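Side-chain contacts in alpha-glucosidase (Pseudoalteromonas sp. K8, PDB 5HQA), which hydrolyses alpha-glucosides as a chloride-activated, calcium-binding enzyme of glycoside hydrolase family 97: residues T387-D392 against L420-L425; R406-W409 against Q413-V416; E311-G316 against F374-K379. One frame throughout, in Å; residues are numbered along the deposited sequence.

In the fold
All three contacts lie in the part of the chain that belongs to the TIM-barrel clan, where parallel strands are surrounded by helices. Interaction 1 and interaction 2 share helix 413-428 and have centres about 11 Å apart; they meet where Y389 CD2 packs on M415 CE at 4.0 Å. Interaction 3 uses the preceding helix, 363-379, and its centre is about 15 Å from that of interaction 1, with F374 CZ 3.5 Å from N422 ND2. Interactions 1 and 3 also both reach the acarbose unit AC1, through V390 and E311. Interaction 2 stands farther from the ligand: the side chain of W409 is about 13 Å from AC1, and that of M415 about 14 Å from the calcium ion.

Interaction 1. Residues T387-D392 against L420-L425; sequences TGYVAD and LHNVKL. With AC1 (4,6-dideoxy-4-{[(1S,4R,5S,6S)-4,5,6-trihydroxy-3-(hydroxymethyl)cyclohex-2-en-1-yl]amino}-alpha-D-glucopyranose), chain B.
T387 and N422 approach from opposite directions, CG2 of T387 stopping 3.7 Å from OD1 of N422. No direct hydrogen bond joins strand end to helix; a water does so instead. It donates to N422 OD1 at 2.8 Å, and also pairs with T387 OG1 at 2.8 Å and with Y389 OH at 2.9 Å. The phenol ring of Y389 stands nearly perpendicular (86°) to the N422 amide. With CG anti to the backbone N (chi1 180°), N422 extends from the helix toward the strand, and asparagine suits this buried place because its two ends differ: OD1 accepts from the water while ND2 pairs with Y366 OH. Farther out, Y419 meets the Y389 ring edge-to-face, and Y389 N pairs with E437, a calcium ligand. Next along the chain, V390 presents CG2 to C7B of AC1 at 3.5 Å and CG1 to C2 at 4.0 Å, its backbone N tied to E358. An alanine in place of V390 has neither methyl, and would probably open a gap beside both rings of AC1. Strand 384-388, helix 413-428 and the parallel strand 432-435 form a beta-alpha-beta unit of the TIM barrel, with the glycan pocket just beyond the strand's C-terminal end.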
loop_
_atom_site.group_PDB
_atom_site.type_symbol
_atom_site.label_atom_id
_atom_site.label_comp_id
_atom_site.label_asym_id
_atom_site.label_seq_id
_atom_site.Cartn_x
_atom_site.Cartn_y
_atom_site.Cartn_z
ATOM N N THR A 387 -7.399 -0.036 -12.234
ATOM C CA THR A 387 -8.402 -1.092 -12.177
ATOM C C THR A 387 -9.226 -0.961 -10.902
ATOM O O THR A 387 -8.838 -0.281 -9.948
ATOM C CB THR A 387 -7.754 -2.478 -12.237
ATOM O OG1 THR A 387 -6.852 -2.630 -11.130
ATOM C CG2 THR A 387 -6.992 -2.662 -13.564
ATOM N N GLY A 388 -10.379 -1.611 -10.894
ATOM C CA GLY A 388 -11.293 -1.486 -9.774
ATOM C C GLY A 388 -12.103 -2.745 -9.601
ATOM O O GLY A 388 -12.452 -3.417 -10.573
ATOM N N TYR A 389 -12.406 -3.070 -8.343
ATOM C CA TYR A 389 -13.108 -4.306 -8.009
ATOM C C TYR A 389 -14.182 -4.018 -6.956
ATOM O O TYR A 389 -14.226 -4.623 -5.888
ATOM C CB TYR A 389 -12.112 -5.369 -7.532
ATOM C CG TYR A 389 -11.072 -5.708 -8.591
ATOM C CD1 TYR A 389 -9.955 -4.901 -8.781
ATOM C CD2 TYR A 389 -11.223 -6.821 -9.411
ATOM C CE1 TYR A 389 -9.018 -5.185 -9.767
ATOM C CE2 TYR A 389 -10.283 -7.123 -10.402
ATOM C CZ TYR A 389 -9.183 -6.299 -10.569
ATOM O OH TYR A 389 -8.237 -6.586 -11.537
ATOM N N VAL A 390 -15.080 -3.079 -7.253
ATOM C CA VAL A 390 -16.036 -2.625 -6.240
ATOM C C VAL A 390 -17.093 -3.707 -6.015
ATOM O O VAL A 390 -17.909 -3.997 -6.894
ATOM C CB VAL A 390 -16.681 -1.289 -6.626
ATOM C CG1 VAL A 390 -17.777 -0.928 -5.617
ATOM C CG2 VAL A 390 -15.626 -0.203 -6.647
ATOM N N ALA A 391 -17.077 -4.302 -4.827
ATOM C CA ALA A 391 -18.077 -5.246 -4.345
ATOM C C ALA A 391 -17.819 -5.431 -2.856
ATOM O O ALA A 391 -16.691 -5.246 -2.388
ATOM C CB ALA A 391 -17.999 -6.598 -5.076
ATOM N N ASP A 392 -18.867 -5.791 -2.119
ATOM C CA ASP A 392 -18.700 -6.013 -0.689
ATOM C C ASP A 392 -17.738 -7.169 -0.432
ATOM O O ASP A 392 -17.494 -8.016 -1.300
ATOM C CB ASP A 392 -20.040 -6.320 -0.029
ATOM C CG ASP A 392 -20.926 -5.091 0.110
ATOM O OD1 ASP A 392 -20.534 -3.986 -0.359
ATOM O OD2 ASP A 392 -22.027 -5.245 0.687
ATOM N N LEU A 420 -2.590 -10.958 -10.168
ATOM C CA LEU A 420 -1.280 -11.089 -10.794
ATOM C C LEU A 420 -1.408 -11.397 -12.280
ATOM O O LEU A 420 -0.590 -10.929 -13.078
ATOM C CB LEU A 420 -0.451 -12.159 -10.078
ATOM C CG LEU A 420 1.003 -12.222 -10.560
ATOM C CD1 LEU A 420 1.683 -10.873 -10.381
ATOM C CD2 LEU A 420 1.784 -13.321 -9.854
ATOM N N HIS A 421 -2.435 -12.149 -12.680
ATOM C CA HIS A 421 -2.650 -12.368 -14.105
ATOM C C HIS A 421 -2.848 -11.046 -14.830
ATOM O O HIS A 421 -2.274 -10.824 -15.903
ATOM C CB HIS A 421 -3.858 -13.270 -14.342
ATOM C CG HIS A 421 -4.330 -13.255 -15.762
ATOM N ND1 HIS A 421 -3.636 -13.872 -16.781
ATOM C CD2 HIS A 421 -5.399 -12.657 -16.341
ATOM C CE1 HIS A 421 -4.270 -13.675 -17.924
ATOM N NE2 HIS A 421 -5.344 -12.943 -17.686
ATOM N N ASN A 422 -3.659 -10.160 -14.250
ATOM C CA ASN A 422 -3.913 -8.844 -14.833
ATOM C C ASN A 422 -2.616 -8.049 -14.975
ATOM O O ASN A 422 -2.339 -7.459 -16.031
ATOM C CB ASN A 422 -4.936 -8.112 -13.953
ATOM C CG ASN A 422 -5.278 -6.725 -14.459
ATOM O OD1 ASN A 422 -4.922 -5.727 -13.833
ATOM N ND2 ASN A 422 -5.997 -6.654 -15.574
ATOM N N VAL A 423 -1.794 -8.045 -13.921
ATOM C CA VAL A 423 -0.531 -7.305 -13.935
ATOM C C VAL A 423 0.430 -7.884 -14.970
ATOM O O VAL A 423 1.084 -7.145 -15.717
ATOM C CB VAL A 423 0.083 -7.306 -12.522
ATOM C CG1 VAL A 423 1.524 -6.808 -12.546
ATOM C CG2 VAL A 423 -0.782 -6.465 -11.569
ATOM N N LYS A 424 0.535 -9.212 -15.031
ATOM C CA LYS A 424 1.456 -9.827 -15.980
ATOM C C LYS A 424 0.998 -9.615 -17.417
ATOM O O LYS A 424 1.821 -9.377 -18.310
ATOM C CB LYS A 424 1.590 -11.320 -15.690
ATOM C CG LYS A 424 2.427 -11.681 -14.481
ATOM C CD LYS A 424 2.258 -13.167 -14.230
ATOM C CE LYS A 424 3.391 -13.766 -13.449
ATOM N NZ LYS A 424 3.121 -15.215 -13.210
ATOM N N LEU A 425 -0.306 -9.724 -17.667
ATOM C CA LEU A 425 -0.809 -9.451 -19.010
ATOM C C LEU A 425 -0.600 -7.986 -19.383
ATOM O O LEU A 425 -0.196 -7.677 -20.512
ATOM C CB LEU A 425 -2.286 -9.832 -19.112
ATOM C CG LEU A 425 -2.904 -9.669 -20.500
ATOM C CD1 LEU A 425 -2.152 -10.513 -21.513
ATOM C CD2 LEU A 425 -4.370 -10.060 -20.475
HETATM C C1 AC1 B . -17.905 2.024 -2.734
HETATM O O2 AC1 B . -16.492 0.861 -1.190
HETATM C C2 AC1 B . -16.554 1.352 -2.540
HETATM C C4A AC1 B . -13.342 5.096 -8.306
HETATM C C3 AC1 B . -15.417 2.292 -2.839
HETATM O O3 AC1 B . -14.156 1.651 -2.576
HETATM C C4 AC1 B . -15.513 2.772 -4.263
HETATM N N4A AC1 B . -14.279 3.472 -4.741
HETATM C C5 AC1 B . -16.710 3.704 -4.175
HETATM O O5 AC1 B . -17.926 2.869 -3.974
HETATM C C6 AC1 B . -16.922 4.575 -5.374
HETATM C C1B AC1 B . -13.759 3.001 -6.075
HETATM C C2B AC1 B . -12.340 3.798 -6.446
HETATM O O2B AC1 B . -11.481 3.697 -5.311
HETATM C C3B AC1 B . -12.587 5.119 -6.857
HETATM O O3B AC1 B . -11.377 5.902 -7.012
HETATM O O4 AC1 B . -13.719 6.406 -8.680
HETATM C C5B AC1 B . -14.504 4.238 -8.324
HETATM C C7B AC1 B . -14.684 3.126 -7.151
HETATM C C6B AC1 B . -15.164 3.982 -9.689
HETATM O O6B AC1 B . -14.336 3.120 -10.406
HETATM O O HOH W 1 -5.716 -5.204 -11.208
#

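Interaction 2. Residues R406-W409 against Q413-V416; sequences RHEW and QFMV
E408 and F414 are brought together by two different torsions: CG of E408 lies anti to its carbonyl carbon (chi1 -53°), whereas F414 sends its ring out anti to the backbone N (chi1 169°). That places E408 CG 4.0 Å from F414 CD2, the two side chains running roughly at right angles; the bend at chi2 (-71°) then turns the carboxylate away to other partners. Only the aliphatic part of E408 is used here. Its carboxylate turns to R398, with which OE2 forms a salt bridge, and to S213 N, which bonds to OE1. R398 in turn makes a cation-pi contact with F414, so the arginine serves both partners.

R398 lies on strand 396-399, which pairs with 405-408 in a two-stranded antiparallel hairpin; this hairpin interrupts the path from barrel strand 384-388 to helix 413-428, and the contact lays its exit against the first turn of that helix. There W409 O comes 3.2 Å from M415 CG, close for a carbonyl and a carbon. A water donates to W409 O at 2.7 Å and accepts from M415 N at 3.0 Å, serving an amide too near the helix start to find an acceptor within the helix. Methionine fits here because its flexible chain, bent at chi2 and chi3, can lead its end away from the carbonyl, and the side chain also touches V363 and I396.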
loop_
_atom_site.group_PDB
_atom_site.type_symbol
_atom_site.label_atom_id
_atom_site.label_comp_id
_atom_site.label_asym_id
_atom_site.label_seq_id
_atom_site.Cartn_x
_atom_site.Cartn_y
_atom_site.Cartn_z
ATOM N N ARG A 406 -20.001 -18.042 -8.634
ATOM C CA ARG A 406 -19.476 -18.243 -7.292
ATOM C C ARG A 406 -19.052 -16.896 -6.732
ATOM O O ARG A 406 -18.597 -16.019 -7.473
ATOM C CB ARG A 406 -18.266 -19.176 -7.281
ATOM C CG ARG A 406 -18.467 -20.482 -8.009
ATOM C CD ARG A 406 -19.354 -21.457 -7.232
ATOM N NE ARG A 406 -19.580 -22.647 -8.045
ATOM C CZ ARG A 406 -20.544 -23.536 -7.846
ATOM N NH1 ARG A 406 -21.405 -23.386 -6.842
ATOM N NH2 ARG A 406 -20.644 -24.574 -8.668
ATOM N N HIS A 407 -19.177 -16.744 -5.417
ATOM C CA HIS A 407 -18.693 -15.556 -4.727
ATOM C C HIS A 407 -17.374 -15.859 -4.033
ATOM O O HIS A 407 -17.247 -16.884 -3.355
ATOM C CB HIS A 407 -19.717 -15.056 -3.713
ATOM C CG HIS A 407 -20.828 -14.269 -4.332
ATOM N ND1 HIS A 407 -22.152 -14.438 -3.978
ATOM C CD2 HIS A 407 -20.811 -13.310 -5.289
ATOM C CE1 HIS A 407 -22.902 -13.610 -4.688
ATOM N NE2 HIS A 407 -22.113 -12.918 -5.492
ATOM N N GLU A 408 -16.406 -14.961 -4.191
ATOM C CA GLU A 408 -15.079 -15.136 -3.620
ATOM C C GLU A 408 -14.682 -13.872 -2.867
ATOM O O GLU A 408 -15.281 -12.805 -3.031
ATOM C CB GLU A 408 -14.038 -15.452 -4.707
ATOM C CG GLU A 408 -14.409 -16.626 -5.610
ATOM C CD GLU A 408 -14.330 -17.995 -4.926
ATOM O OE1 GLU A 408 -13.860 -18.085 -3.769
ATOM O OE2 GLU A 408 -14.740 -18.996 -5.565
ATOM N N TRP A 409 -13.641 -14.007 -2.047
ATOM C CA TRP A 409 -13.024 -12.888 -1.355
ATOM C C TRP A 409 -11.981 -12.212 -2.234
ATOM O O TRP A 409 -11.303 -12.862 -3.039
ATOM C CB TRP A 409 -12.349 -13.368 -0.074
ATOM C CG TRP A 409 -13.310 -13.815 0.980
ATOM C CD1 TRP A 409 -13.773 -15.080 1.183
ATOM C CD2 TRP A 409 -13.924 -12.993 1.982
ATOM N NE1 TRP A 409 -14.649 -15.100 2.250
ATOM C CE2 TRP A 409 -14.760 -13.829 2.756
ATOM C CE3 TRP A 409 -13.842 -11.628 2.308
ATOM C CZ2 TRP A 409 -15.514 -13.347 3.836
ATOM C CZ3 TRP A 409 -14.607 -11.145 3.373
ATOM C CH2 TRP A 409 -15.433 -12.005 4.119
ATOM N N GLN A 413 -6.921 -17.063 -2.431
ATOM C CA GLN A 413 -5.985 -17.535 -3.454
ATOM C C GLN A 413 -6.494 -17.244 -4.865
ATOM O O GLN A 413 -5.719 -16.844 -5.743
ATOM C CB GLN A 413 -5.734 -19.034 -3.279
ATOM C CG GLN A 413 -4.850 -19.657 -4.356
ATOM C CD GLN A 413 -4.706 -21.155 -4.172
ATOM O OE1 GLN A 413 -5.598 -21.813 -3.633
ATOM N NE2 GLN A 413 -3.578 -21.702 -4.609
ATOM N N PHE A 414 -7.795 -17.438 -5.106
ATOM C CA PHE A 414 -8.336 -17.183 -6.438
ATOM C C PHE A 414 -8.042 -15.755 -6.890
ATOM O O PHE A 414 -7.538 -15.532 -7.997
ATOM C CB PHE A 414 -9.846 -17.439 -6.475
ATOM C CG PHE A 414 -10.485 -16.951 -7.742
ATOM C CD1 PHE A 414 -10.369 -17.688 -8.920
ATOM C CD2 PHE A 414 -11.145 -15.723 -7.780
ATOM C CE1 PHE A 414 -10.926 -17.221 -10.106
ATOM C CE2 PHE A 414 -11.702 -15.251 -8.969
ATOM C CZ PHE A 414 -11.590 -16.001 -10.127
ATOM N N MET A 415 -8.374 -14.768 -6.051
ATOM C CA MET A 415 -8.176 -13.379 -6.460
ATOM C C MET A 415 -6.704 -12.994 -6.445
ATOM O O MET A 415 -6.262 -12.201 -7.290
ATOM C CB MET A 415 -8.993 -12.430 -5.577
ATOM C CG MET A 415 -10.442 -12.291 -6.054
ATOM S SD MET A 415 -10.559 -11.714 -7.769
ATOM C CE MET A 415 -9.787 -10.101 -7.688
ATOM N N VAL A 416 -5.929 -13.527 -5.493
ATOM C CA VAL A 416 -4.484 -13.294 -5.508
ATOM C C VAL A 416 -3.922 -13.634 -6.884
ATOM O O VAL A 416 -3.181 -12.849 -7.488
ATOM C CB VAL A 416 -3.793 -14.099 -4.390
ATOM C CG1 VAL A 416 -2.282 -14.225 -4.656
ATOM C CG2 VAL A 416 -4.058 -13.452 -3.030
HETATM O O HOH W 2 -10.359 -15.244 -3.848
#

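Interaction 3. Residues E311-G316 against F374-K379; sequences EGWNTG and FALYEK. With AC1 (4,6-dideoxy-4-{[(1S,4R,5S,6S)-4,5,6-trihydroxy-3-(hydroxymethyl)cyclohex-2-en-1-yl]amino}-alpha-D-glucopyranose), chain B.
W313 and Y377 pack together behind the glycan pocket, joining the loop that follows barrel strand 307-310 to helix 363-379. At the pocket end of that loop, E311 OE1 accepts a hydrogen bond from O4 of AC1 at 2.6 Å, while OE2 makes a salt bridge with K386. G312 then turns the chain with backbone angles at which a CB would jam against the carbonyl O of E311, so glycine suits the turn. With CG between the backbone N and the carbonyl carbon (chi1 66°), the indole of W313 is directed to the helix. Its CZ2 lies 3.1 Å from Y377 OH and 3.8 Å from Y377 CZ; the six-membered ring and the phenol meet obliquely, planes at 48° and centroids 5.7 Å apart. Y377 CE1 lies over one indole face, offset toward the rim, and N314 CB sits over the centre of the opposite face. L376 CD2 adds an apolar touch at W313 CH2, 4.4 Å away. Although W313 NE1 is also near Y377 OH, the angle is too poor for a hydrogen bond. Each polar atom turns instead to H356: NE1 donates to its carbonyl O, and Y377 OH accepts from its N. Two buried aromatic side chains thus satisfy their polar groups on one strand residue, which probably helps to hold their mutual tilt, with no hydrogen bond between them.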
loop_
_atom_site.group_PDB
_atom_site.type_symbol
_atom_site.label_atom_id
_atom_site.label_comp_id
_atom_site.label_asym_id
_atom_site.label_seq_id
_atom_site.Cartn_x
_atom_site.Cartn_y
_atom_site.Cartn_z
ATOM N N GLU A 311 -12.636 8.312 -15.885
ATOM C CA GLU A 311 -13.559 7.246 -15.508
ATOM C C GLU A 311 -14.925 7.491 -16.134
ATOM O O GLU A 311 -15.367 8.634 -16.283
ATOM C CB GLU A 311 -13.701 7.138 -13.987
ATOM C CG GLU A 311 -12.387 6.866 -13.296
ATOM C CD GLU A 311 -12.549 6.522 -11.831
ATOM O OE1 GLU A 311 -13.679 6.609 -11.308
ATOM O OE2 GLU A 311 -11.527 6.174 -11.197
ATOM N N GLY A 312 -15.595 6.402 -16.495
ATOM C CA GLY A 312 -16.880 6.502 -17.151
ATOM C C GLY A 312 -16.804 6.601 -18.654
ATOM O O GLY A 312 -17.774 7.041 -19.282
ATOM N N TRP A 313 -15.676 6.214 -19.251
ATOM C CA TRP A 313 -15.498 6.338 -20.693
ATOM C C TRP A 313 -16.159 5.199 -21.459
ATOM O O TRP A 313 -16.493 5.371 -22.636
ATOM C CB TRP A 313 -14.001 6.382 -21.030
ATOM C CG TRP A 313 -13.313 5.077 -20.718
ATOM C CD1 TRP A 313 -12.748 4.706 -19.525
ATOM C CD2 TRP A 313 -13.156 3.959 -21.601
ATOM N NE1 TRP A 313 -12.241 3.432 -19.620
ATOM C CE2 TRP A 313 -12.480 2.950 -20.881
ATOM C CE3 TRP A 313 -13.520 3.716 -22.933
ATOM C CZ2 TRP A 313 -12.153 1.715 -21.449
ATOM C CZ3 TRP A 313 -13.195 2.488 -23.499
ATOM C CH2 TRP A 313 -12.517 1.502 -22.753
ATOM N N ASN A 314 -16.355 4.051 -20.821
ATOM C CA ASN A 314 -16.791 2.827 -21.476
ATOM C C ASN A 314 -18.246 2.537 -21.136
ATOM O O ASN A 314 -18.723 2.906 -20.062
ATOM C CB ASN A 314 -15.920 1.648 -21.037
ATOM C CG ASN A 314 -15.872 1.489 -19.519
ATOM O OD1 ASN A 314 -15.737 2.467 -18.776
ATOM N ND2 ASN A 314 -15.978 0.253 -19.058
ATOM N N THR A 315 -18.950 1.861 -22.043
ATOM C CA THR A 315 -20.359 1.586 -21.795
ATOM C C THR A 315 -20.534 0.621 -20.620
ATOM O O THR A 315 -19.709 -0.270 -20.374
ATOM C CB THR A 315 -21.037 1.031 -23.048
ATOM O OG1 THR A 315 -20.475 -0.241 -23.386
ATOM C CG2 THR A 315 -20.856 1.990 -24.213
ATOM N N GLY A 316 -21.615 0.836 -19.869
ATOM C CA GLY A 316 -21.935 -0.018 -18.745
ATOM C C GLY A 316 -22.172 0.724 -17.444
ATOM O O GLY A 316 -22.595 0.117 -16.454
ATOM N N PHE A 374 -6.576 -4.485 -23.309
ATOM C CA PHE A 374 -5.199 -4.002 -23.276
ATOM C C PHE A 374 -4.665 -3.759 -24.681
ATOM O O PHE A 374 -3.870 -2.835 -24.888
ATOM C CB PHE A 374 -4.303 -4.989 -22.513
ATOM C CG PHE A 374 -4.446 -4.906 -21.005
ATOM C CD1 PHE A 374 -4.697 -3.695 -20.382
ATOM C CD2 PHE A 374 -4.322 -6.043 -20.214
ATOM C CE1 PHE A 374 -4.831 -3.613 -18.998
ATOM C CE2 PHE A 374 -4.456 -5.968 -18.829
ATOM C CZ PHE A 374 -4.715 -4.748 -18.225
ATOM N N ALA A 375 -5.098 -4.558 -25.659
ATOM C CA ALA A 375 -4.718 -4.285 -27.040
ATOM C C ALA A 375 -5.226 -2.920 -27.481
ATOM O O ALA A 375 -4.501 -2.161 -28.138
ATOM C CB ALA A 375 -5.251 -5.380 -27.961
ATOM N N LEU A 376 -6.468 -2.588 -27.123
ATOM C CA LEU A 376 -7.006 -1.271 -27.449
ATOM C C LEU A 376 -6.172 -0.175 -26.802
ATOM O O LEU A 376 -5.818 0.820 -27.445
ATOM C CB LEU A 376 -8.464 -1.172 -26.996
ATOM C CG LEU A 376 -9.063 0.238 -27.045
ATOM C CD1 LEU A 376 -9.074 0.783 -28.468
ATOM C CD2 LEU A 376 -10.467 0.248 -26.450
ATOM N N TYR A 377 -5.839 -0.351 -25.525
ATOM C CA TYR A 377 -5.067 0.667 -24.831
ATOM C C TYR A 377 -3.656 0.784 -25.397
ATOM O O TYR A 377 -3.146 1.899 -25.566
ATOM C CB TYR A 377 -5.046 0.355 -23.342
ATOM C CG TYR A 377 -6.211 0.954 -22.594
ATOM C CD1 TYR A 377 -6.977 1.978 -23.151
ATOM C CD2 TYR A 377 -6.538 0.509 -21.323
ATOM C CE1 TYR A 377 -8.039 2.541 -22.449
ATOM C CE2 TYR A 377 -7.587 1.063 -20.617
ATOM C CZ TYR A 377 -8.335 2.072 -21.175
ATOM O OH TYR A 377 -9.374 2.604 -20.436
ATOM N N GLU A 378 -3.011 -0.346 -25.710
ATOM C CA GLU A 378 -1.688 -0.266 -26.318
ATOM C C GLU A 378 -1.752 0.471 -27.648
ATOM O O GLU A 378 -0.931 1.356 -27.919
ATOM C CB GLU A 378 -1.085 -1.659 -26.507
ATOM C CG GLU A 378 0.353 -1.587 -27.036
ATOM C CD GLU A 378 1.119 -2.910 -26.982
ATOM O OE1 GLU A 378 0.490 -3.992 -27.033
ATOM O OE2 GLU A 378 2.370 -2.860 -26.896
ATOM N N LYS A 379 -2.751 0.146 -28.473
ATOM C CA LYS A 379 -2.958 0.858 -29.730
ATOM C C LYS A 379 -3.222 2.340 -29.497
ATOM O O LYS A 379 -2.877 3.175 -30.337
ATOM C CB LYS A 379 -4.115 0.209 -30.489
ATOM C CG LYS A 379 -4.614 0.984 -31.691
ATOM C CD LYS A 379 -5.887 0.369 -32.260
ATOM C CE LYS A 379 -6.357 1.137 -33.492
ATOM N NZ LYS A 379 -7.594 0.551 -34.086
HETATM C C1 AC1 B . -17.905 2.024 -2.734
HETATM O O2 AC1 B . -16.492 0.861 -1.190
HETATM C C2 AC1 B . -16.554 1.352 -2.540
HETATM C C4A AC1 B . -13.342 5.096 -8.306
HETATM C C3 AC1 B . -15.417 2.292 -2.839
HETATM O O3 AC1 B . -14.156 1.651 -2.576
HETATM C C4 AC1 B . -15.513 2.772 -4.263
HETATM N N4A AC1 B . -14.279 3.472 -4.741
HETATM C C5 AC1 B . -16.710 3.704 -4.175
HETATM O O5 AC1 B . -17.926 2.869 -3.974
HETATM C C6 AC1 B . -16.922 4.575 -5.374
HETATM C C1B AC1 B . -13.759 3.001 -6.075
HETATM C C2B AC1 B . -12.340 3.798 -6.446
HETATM O O2B AC1 B . -11.481 3.697 -5.311
HETATM C C3B AC1 B . -12.587 5.119 -6.857
HETATM O O3B AC1 B . -11.377 5.902 -7.012
HETATM O O4 AC1 B . -13.719 6.406 -8.680
HETATM C C5B AC1 B . -14.504 4.238 -8.324
HETATM C C7B AC1 B . -14.684 3.126 -7.151
HETATM C C6B AC1 B . -15.164 3.982 -9.689
HETATM O O6B AC1 B . -14.336 3.120 -10.406
#